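Local coordinates for general glycosylation pathway protein (Campylobacter jejuni, PDB 3AAG) that transfers a preassembled heptasaccharide from a lipid carrier to asparagine side chains of target proteins, and is represented here by its C-terminal periplasmic domain, at residues V33-Y38 with A154-I159. Residues are numbered along the deposited sequence; the frame is centred on the assembly and turned at random.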
# COMPACT_ATOMS: atom_id res chain seq x y z
N VAL A 33 5.75 -4.85 8.78
CA VAL A 33 4.85 -5.29 7.74
C VAL A 33 5.18 -4.60 6.42
O VAL A 33 5.25 -3.37 6.36
CB VAL A 33 3.37 -5.03 8.11
CG1 VAL A 33 2.46 -5.40 6.95
CG2 VAL A 33 3.00 -5.80 9.35
N THR A 34 5.39 -5.39 5.38
CA THR A 34 5.79 -4.86 4.08
C THR A 34 5.80 -5.96 3.03
O THR A 34 5.60 -7.13 3.34
CB THR A 34 7.18 -4.21 4.15
OG1 THR A 34 7.26 -3.14 3.20
CG2 THR A 34 8.27 -5.24 3.86
N TRP A 35 6.03 -5.57 1.78
CA TRP A 35 6.05 -6.53 0.68
C TRP A 35 7.30 -7.39 0.73
O TRP A 35 8.33 -6.97 1.26
CB TRP A 35 5.96 -5.79 -0.66
CG TRP A 35 5.53 -6.66 -1.78
CD1 TRP A 35 6.16 -6.83 -2.98
CD2 TRP A 35 4.37 -7.49 -1.82
NE1 TRP A 35 5.46 -7.71 -3.76
CE2 TRP A 35 4.36 -8.14 -3.07
CE3 TRP A 35 3.34 -7.76 -0.92
CZ2 TRP A 35 3.36 -9.03 -3.45
CZ3 TRP A 35 2.34 -8.64 -1.29
CH2 TRP A 35 2.36 -9.27 -2.54
N TRP A 36 7.22 -8.60 0.19
CA TRP A 36 8.28 -9.59 0.39
C TRP A 36 9.60 -9.23 -0.31
O TRP A 36 10.66 -9.68 0.11
CB TRP A 36 7.82 -10.99 -0.04
CG TRP A 36 7.68 -11.16 -1.52
CD1 TRP A 36 6.53 -11.07 -2.25
CD2 TRP A 36 8.72 -11.47 -2.46
NE1 TRP A 36 6.78 -11.29 -3.58
CE2 TRP A 36 8.12 -11.54 -3.73
CE3 TRP A 36 10.09 -11.68 -2.35
CZ2 TRP A 36 8.85 -11.82 -4.89
CZ3 TRP A 36 10.82 -11.96 -3.49
CH2 TRP A 36 10.20 -12.03 -4.75
N ASP A 37 9.51 -8.41 -1.35
CA ASP A 37 10.70 -7.95 -2.06
C ASP A 37 11.66 -7.21 -1.13
O ASP A 37 12.84 -7.05 -1.44
CB ASP A 37 10.32 -7.04 -3.23
CG ASP A 37 9.81 -7.81 -4.43
OD1 ASP A 37 9.97 -7.32 -5.57
OD2 ASP A 37 9.27 -8.92 -4.24
N TYR A 38 11.15 -6.76 0.01
CA TYR A 38 11.96 -6.00 0.95
C TYR A 38 12.15 -6.79 2.24
O TYR A 38 12.79 -6.32 3.18
CB TYR A 38 11.32 -4.64 1.24
CG TYR A 38 10.66 -4.02 0.03
CD1 TYR A 38 11.38 -3.80 -1.14
CD2 TYR A 38 9.32 -3.66 0.05
CE1 TYR A 38 10.78 -3.23 -2.25
CE2 TYR A 38 8.71 -3.10 -1.06
CZ TYR A 38 9.45 -2.89 -2.20
OH TYR A 38 8.84 -2.32 -3.31
N ALA A 154 -1.30 -5.49 -4.51
CA ALA A 154 -2.71 -5.43 -4.16
C ALA A 154 -3.48 -6.65 -4.66
O ALA A 154 -4.49 -7.03 -4.08
CB ALA A 154 -3.34 -4.15 -4.69
N SER A 155 -3.00 -7.25 -5.75
CA SER A 155 -3.67 -8.41 -6.32
C SER A 155 -3.80 -9.53 -5.29
O SER A 155 -4.71 -10.35 -5.36
CB SER A 155 -2.92 -8.90 -7.56
OG SER A 155 -1.96 -9.89 -7.24
N PHE A 156 -2.89 -9.55 -4.32
CA PHE A 156 -2.85 -10.64 -3.34
C PHE A 156 -3.79 -10.39 -2.17
O PHE A 156 -3.99 -11.28 -1.33
CB PHE A 156 -1.43 -10.87 -2.85
CG PHE A 156 -0.56 -11.59 -3.84
CD1 PHE A 156 0.25 -10.89 -4.71
CD2 PHE A 156 -0.56 -12.98 -3.90
CE1 PHE A 156 1.05 -11.55 -5.62
CE2 PHE A 156 0.23 -13.65 -4.81
CZ PHE A 156 1.04 -12.94 -5.67
N SER A 157 -4.36 -9.19 -2.10
CA SER A 157 -5.37 -8.90 -1.08
C SER A 157 -6.74 -9.37 -1.54
O SER A 157 -7.72 -9.27 -0.80
CB SER A 157 -5.39 -7.40 -0.76
OG SER A 157 -5.66 -6.63 -1.91
N PHE A 158 -6.80 -9.91 -2.76
CA PHE A 158 -8.01 -10.57 -3.25
C PHE A 158 -7.90 -12.09 -3.12
O PHE A 158 -6.96 -12.70 -3.63
CB PHE A 158 -8.27 -10.20 -4.71
CG PHE A 158 -8.49 -8.73 -4.92
CD1 PHE A 158 -7.47 -7.82 -4.71
CD2 PHE A 158 -9.73 -8.26 -5.34
CE1 PHE A 158 -7.67 -6.46 -4.91
CE2 PHE A 158 -9.94 -6.91 -5.55
CZ PHE A 158 -8.91 -6.01 -5.33
N ILE A 159 -8.88 -12.70 -2.45
CA ILE A 159 -8.96 -14.15 -2.38
C ILE A 159 -9.19 -14.76 -3.76
O ILE A 159 -10.16 -14.43 -4.45
CB ILE A 159 -10.09 -14.60 -1.43
CG1 ILE A 159 -9.77 -14.18 0.01
CG2 ILE A 159 -10.29 -16.11 -1.52
CD1 ILE A 159 -8.55 -14.86 0.59
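W35 and F156 make this contact, two aromatic side chains bridging backbones whose nearest CA atoms, those of W35 and A154, lie 10.1 Å apart. The indole leads with the far edge of its six-membered ring: W35 CH2 comes to 3.4 Å from F156 CD1, with W35 CZ2 3.8 Å from the same CD1. Seen from the tryptophan, the phenylalanine sits at the ring edge, close to the indole plane. The six-membered ring of W35 and the ring of F156 are inclined at 48° with centroids 5.6 Å apart, an oblique pairing. With CG anti to the backbone N (chi1 -161°), W35 carries its benzo edge away from its own loop; F156, whose CB is directed at that loop, meets it with the side chains crossing at roughly a right angle. No hydrogen bond joins the segments.

Behind W35, Y38 N bonds to W35 O at 3.1 Å, while W36 CD1 lies over one face of the indole, offset toward its rim. F156 is the second residue of a type I turn from S155 to F158, closed by a weak bond from F158 N to S155 O; one residue earlier, S157 N bonds to A154 O.

W35 belongs to the WWDYG motif, which in this family helps form the pocket for the +2 Ser/Thr of the acceptor sequon; by similarity, residues 35-37 interact with the acceptor peptide. Helix 150-155 carries the end of the MI motif, assigned by similarity, so the contact probably lies near the meeting of the two pocket motifs. S66 of helix 63-67 touches both W35 and F156. The contact thus ties the loop between strand 31-33 and helix 39-46 to helix 150-155 and its S155-F158 turn.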